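Local coordinates for DNA repair protein RecN (Deinococcus radiodurans, PDB 4ABY) that probably takes part in recombinational repair of damaged DNA as an SMC-like ATPase whose head domain binds and hydrolyses ATP, at residues I151-S156 with V320-D325; R172-E177 with Q228-A233. All coordinates share one frame; numbering follows the deposited sequence.

Interaction 1. Residues I151-S156 with V320-D325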
# COMPACT_ATOMS: atom_id res chain seq x y z
N ILE A 151 0.86 2.07 -3.12
CA ILE A 151 0.38 3.26 -2.42
C ILE A 151 -0.86 2.92 -1.63
O ILE A 151 -1.84 2.42 -2.19
CB ILE A 151 0.06 4.41 -3.38
CG1 ILE A 151 1.34 5.02 -3.94
CG2 ILE A 151 -0.75 5.47 -2.66
CD1 ILE A 151 1.84 4.36 -5.18
N HIS A 152 -0.84 3.18 -0.32
CA HIS A 152 -1.96 2.77 0.52
C HIS A 152 -2.99 3.83 0.81
O HIS A 152 -2.69 5.02 0.90
CB HIS A 152 -1.49 2.10 1.81
CG HIS A 152 -1.06 0.68 1.62
ND1 HIS A 152 -1.87 -0.26 1.02
CD2 HIS A 152 0.08 0.04 1.95
CE1 HIS A 152 -1.23 -1.42 0.99
NE2 HIS A 152 -0.05 -1.27 1.55
N TRP A 153 -4.22 3.35 1.00
CA TRP A 153 -5.43 4.15 0.97
C TRP A 153 -5.76 4.33 -0.51
O TRP A 153 -6.64 3.64 -1.02
CB TRP A 153 -5.24 5.43 1.80
CG TRP A 153 -6.14 6.64 1.56
CD1 TRP A 153 -6.00 7.86 2.15
CD2 TRP A 153 -7.27 6.76 0.68
NE1 TRP A 153 -6.96 8.73 1.71
CE2 TRP A 153 -7.75 8.08 0.80
CE3 TRP A 153 -7.93 5.89 -0.19
CZ2 TRP A 153 -8.85 8.54 0.08
CZ3 TRP A 153 -9.01 6.35 -0.90
CH2 TRP A 153 -9.47 7.67 -0.76
N GLN A 154 -5.04 5.18 -1.22
CA GLN A 154 -5.41 5.45 -2.62
C GLN A 154 -5.35 4.25 -3.57
O GLN A 154 -6.12 4.19 -4.53
CB GLN A 154 -4.60 6.60 -3.20
CG GLN A 154 -5.08 7.96 -2.76
CD GLN A 154 -4.47 8.39 -1.45
OE1 GLN A 154 -3.84 7.60 -0.75
NE2 GLN A 154 -4.66 9.66 -1.10
N HIS A 155 -4.45 3.30 -3.33
CA HIS A 155 -4.28 2.18 -4.25
C HIS A 155 -4.22 0.83 -3.53
O HIS A 155 -3.53 -0.09 -3.99
CB HIS A 155 -3.02 2.36 -5.10
CG HIS A 155 -3.07 3.56 -6.00
ND1 HIS A 155 -3.64 3.53 -7.25
CD2 HIS A 155 -2.62 4.82 -5.81
CE1 HIS A 155 -3.54 4.73 -7.80
NE2 HIS A 155 -2.92 5.53 -6.95
N SER A 156 -4.94 0.71 -2.42
CA SER A 156 -4.99 -0.55 -1.69
C SER A 156 -5.85 -1.56 -2.44
O SER A 156 -5.78 -2.76 -2.18
CB SER A 156 -5.54 -0.32 -0.29
OG SER A 156 -4.77 0.63 0.41
N VAL A 320 3.88 3.14 0.04
CA VAL A 320 3.50 4.51 0.38
C VAL A 320 2.23 4.56 1.22
O VAL A 320 1.22 3.95 0.88
CB VAL A 320 3.30 5.36 -0.89
CG1 VAL A 320 2.72 6.72 -0.52
CG2 VAL A 320 4.62 5.52 -1.63
N PHE A 321 2.29 5.31 2.32
CA PHE A 321 1.14 5.49 3.18
C PHE A 321 0.78 6.97 3.20
O PHE A 321 1.64 7.81 3.43
CB PHE A 321 1.45 5.00 4.60
CG PHE A 321 1.83 3.55 4.67
CD1 PHE A 321 0.87 2.57 4.81
CD2 PHE A 321 3.16 3.17 4.59
CE1 PHE A 321 1.22 1.23 4.88
CE2 PHE A 321 3.52 1.84 4.65
CZ PHE A 321 2.55 0.87 4.80
N ASP A 322 -0.48 7.28 3.03
CA ASP A 322 -0.92 8.64 3.09
C ASP A 322 -1.80 8.84 4.28
O ASP A 322 -2.75 8.14 4.46
CB ASP A 322 -1.79 8.93 1.90
CG ASP A 322 -2.11 10.37 1.77
OD1 ASP A 322 -1.35 11.20 2.25
OD2 ASP A 322 -3.13 10.67 1.17
N GLU A 323 -1.54 9.83 5.10
CA GLU A 323 -2.49 10.04 6.11
C GLU A 323 -2.52 9.06 7.20
O GLU A 323 -3.52 8.95 7.81
CB GLU A 323 -3.86 9.98 5.45
CG GLU A 323 -4.45 11.34 5.12
CD GLU A 323 -5.85 11.25 4.66
OE1 GLU A 323 -6.07 10.95 3.50
OE2 GLU A 323 -6.76 11.49 5.44
N VAL A 324 -1.45 8.36 7.50
CA VAL A 324 -1.55 7.39 8.59
C VAL A 324 -1.32 8.14 9.82
O VAL A 324 -1.60 7.63 10.85
CB VAL A 324 -0.22 6.97 7.99
CG1 VAL A 324 0.83 7.94 8.33
CG2 VAL A 324 0.19 5.64 8.51
N ASP A 325 -0.92 9.39 9.73
CA ASP A 325 -0.99 10.12 10.98
C ASP A 325 -2.23 10.91 11.14
O ASP A 325 -2.33 11.72 12.02
CB ASP A 325 0.15 11.10 11.06
CG ASP A 325 0.25 11.95 9.89
OD1 ASP A 325 -0.52 11.76 9.00
OD2 ASP A 325 1.08 12.83 9.85

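Interaction 2. Residues R172-E177 with Q228-A233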
# COMPACT_ATOMS: atom_id res chain seq x y z
N ARG A 172 -2.22 -18.54 2.35
CA ARG A 172 -0.79 -18.78 2.49
C ARG A 172 -0.43 -19.20 3.91
O ARG A 172 0.74 -19.29 4.28
CB ARG A 172 0.06 -17.58 2.02
CG ARG A 172 -0.17 -16.27 2.75
CD ARG A 172 0.54 -15.13 2.01
NE ARG A 172 0.13 -13.80 2.44
CZ ARG A 172 0.90 -12.95 3.12
NH1 ARG A 172 2.14 -13.29 3.46
NH2 ARG A 172 0.43 -11.76 3.47
N ARG A 173 -1.47 -19.49 4.69
CA ARG A 173 -1.33 -20.04 6.03
C ARG A 173 -1.70 -21.52 6.01
O ARG A 173 -1.45 -22.25 6.97
CB ARG A 173 -2.23 -19.31 7.02
CG ARG A 173 -2.01 -17.80 7.05
CD ARG A 173 -0.71 -17.44 7.75
NE ARG A 173 -0.89 -17.29 9.19
CZ ARG A 173 -0.15 -16.50 9.96
NH1 ARG A 173 0.83 -15.77 9.42
NH2 ARG A 173 -0.39 -16.42 11.26
N VAL A 174 -2.29 -21.95 4.90
CA VAL A 174 -2.71 -23.34 4.74
C VAL A 174 -2.30 -23.87 3.37
O VAL A 174 -3.08 -24.54 2.70
CB VAL A 174 -4.24 -23.50 4.94
CG1 VAL A 174 -4.64 -23.13 6.36
CG2 VAL A 174 -5.01 -22.67 3.93
N THR A 175 -1.07 -23.59 2.98
CA THR A 175 -0.58 -23.99 1.66
C THR A 175 -0.82 -25.46 1.38
O THR A 175 -1.20 -25.83 0.27
CB THR A 175 0.92 -23.67 1.50
OG1 THR A 175 1.63 -24.17 2.63
CG2 THR A 175 1.13 -22.18 1.39
N LYS A 176 -0.58 -26.31 2.37
CA LYS A 176 -0.75 -27.74 2.18
C LYS A 176 -2.15 -28.06 1.65
O LYS A 176 -2.30 -28.66 0.59
CB LYS A 176 -0.48 -28.49 3.49
CG LYS A 176 -0.43 -30.00 3.34
CD LYS A 176 -0.15 -30.69 4.68
CE LYS A 176 -1.26 -30.41 5.69
NZ LYS A 176 -2.57 -31.02 5.27
N GLU A 177 -3.17 -27.62 2.38
CA GLU A 177 -4.55 -27.84 1.97
C GLU A 177 -4.87 -27.17 0.64
O GLU A 177 -5.55 -27.75 -0.21
CB GLU A 177 -5.52 -27.32 3.04
CG GLU A 177 -5.49 -28.11 4.34
CD GLU A 177 -4.38 -27.69 5.28
OE1 GLU A 177 -3.38 -27.12 4.81
OE2 GLU A 177 -4.52 -27.93 6.50
N GLN A 228 -13.61 -29.12 1.14
CA GLN A 228 -14.13 -28.93 2.48
C GLN A 228 -12.99 -28.95 3.49
O GLN A 228 -13.03 -28.24 4.50
CB GLN A 228 -15.15 -30.01 2.82
CG GLN A 228 -16.38 -29.97 1.94
CD GLN A 228 -17.18 -31.26 2.01
OE1 GLN A 228 -16.88 -32.13 2.82
NE2 GLN A 228 -18.19 -31.37 1.17
N ALA A 229 -11.97 -29.76 3.22
CA ALA A 229 -10.78 -29.80 4.05
C ALA A 229 -10.14 -28.43 4.08
O ALA A 229 -9.63 -27.98 5.10
CB ALA A 229 -9.80 -30.82 3.53
N LEU A 230 -10.18 -27.75 2.93
CA LEU A 230 -9.60 -26.42 2.80
C LEU A 230 -10.36 -25.40 3.63
O LEU A 230 -9.75 -24.61 4.35
CB LEU A 230 -9.58 -25.99 1.34
CG LEU A 230 -8.99 -24.61 1.07
CD1 LEU A 230 -7.63 -24.50 1.70
CD2 LEU A 230 -8.92 -24.37 -0.42
N ASP A 231 -11.68 -25.41 3.54
CA ASP A 231 -12.50 -24.51 4.33
C ASP A 231 -12.26 -24.73 5.82
O ASP A 231 -12.27 -23.78 6.61
CB ASP A 231 -13.98 -24.69 4.01
CG ASP A 231 -14.34 -24.17 2.65
OD1 ASP A 231 -13.59 -23.32 2.12
OD2 ASP A 231 -15.38 -24.60 2.10
N ALA A 232 -12.04 -25.98 6.20
CA ALA A 232 -11.78 -26.33 7.59
C ALA A 232 -10.45 -25.75 8.06
O ALA A 232 -10.33 -25.26 9.18
CB ALA A 232 -11.80 -27.83 7.77
N ALA A 233 -9.45 -25.82 7.19
CA ALA A 233 -8.14 -25.27 7.49
C ALA A 233 -8.24 -23.76 7.54
O ALA A 233 -7.66 -23.13 8.42
CB ALA A 233 -7.14 -25.70 6.44

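Interaction 1. Residues I151-S156 with V320-D325
I151 and V320 meet as neighbours on adjacent parallel strands, their side chains lying side by side on one face of the sheet with I151 CG1 3.6 Å from V320 CB. Branched aliphatic residues suit this buried place, where helix 69-83 closes over V320. The parallel bridge between these two residues joins the strands; its bond from H152 N to V320 O is modelled at 2.5 Å, too short to be taken at face value. On the opposite face H152 and F321 also run alongside each other; the rings are tilted by 33°, neither stacked nor edge-to-face, and H152 CD2 comes 3.4 Å from F321 CE1. H152 ND1 shares a hydrogen bond of 3.1 Å with S156 OG, and the same hydroxyl accepts W153 N, so one small serine ties down the turn after the strand. Strand 318-321 followed by D322 and E323 is the Walker B segment of a P-loop ATPase head, with D322 against K73 of the P-loop, while Q154 sits where the Q-loop glutamine of ABC-type ATPases is expected. From W153 and D322 onward the contact becomes polar. Q154 bends at chi2 (86°), which brings CD round toward D322, and its NE2 gives a nearly straight bond of 2.9 Å to the anti side of D322 OD2, somewhat out of the carboxylate plane. An alanine in place of Q154 would probably leave D322 OD2 without this amide donor and the W153 indole without the packing of Q154 CD over the rim of one face. On the solvent side, W153 NE1 reaches E323 OE1 at 3.0 Å; the oxygen lies in the indole plane, but the donor stands above the carboxylate plane and the bond is bent (134°). W153 is exposed and also touches a crystal neighbour, which may influence its pose.

Interaction 2. Residues R172-E177 with Q228-A233
The carboxylate of E177 has the methyl group of A233 over one face and the ammonium group of K176 over the other. A233 CB lies 3.6 Å from E177 CD, displaced from the carbon, and approaches E177 OE2 to 3.4 Å. On the far side K176 NZ stands almost directly above E177 CD and makes a long salt bridge of 3.9 Å to E177 OE2. That same oxygen has a second charged partner in R236, one turn further along helix 214-249. The carboxylate takes up this position because the chain bends at chi2 (83°), which turns CD toward A233. Nearer the backbone the contact is mainly apolar. L230 CD1 is shared by E177 CB, 3.8 Å away, and V174 CG2, 3.9 Å away. V174 and L230 cross obliquely, and the other branch of the valine, CG1, packs 3.6 Å from A233 CB. The two chains run past each other in roughly opposite senses, V174 nearest A233 and E177 nearest L230. V174, at the N-cap position of helix 175-197, has no polar group to cap the helix and instead turns both its methyls to the partner helix. The single methyl of A233 fits between V174 and the E177 carboxylate, whereas the longer leucine spans to two partners at once. The contact joins the two long helices 175-197 and 214-249 that project from the head, consistent with the root of the coiled coil of SMC-like proteins, most of which this head-domain construct lacks. Chemically, an apolar interior with the charge kept at its margin suggests that methyl packing largely determines how close the chains come, while the nearby basic groups and the helix N-terminus would probably favour the ionised form of E177.

The two contacts belong to different parts of one head domain. Interaction 1 sits about 6 Å from the centre of the chain, with the side chain of D322 about 4 Å from that of K73 in the predicted ATP site; interaction 2 lies about 26 Å from that centre and away from the site. Their centres are 31 Å apart and their nearest atoms about 11 Å, so they do not touch. The chain reaches 172-177 from 151-156 through helix 163-171. A second, tenuous route is helix 298-312: H152 packs on its M305 and S309, while R172 makes a weak hydrogen bond to L312 O. Helix 298-312 thus touches residues of both regions, though only weakly at R172.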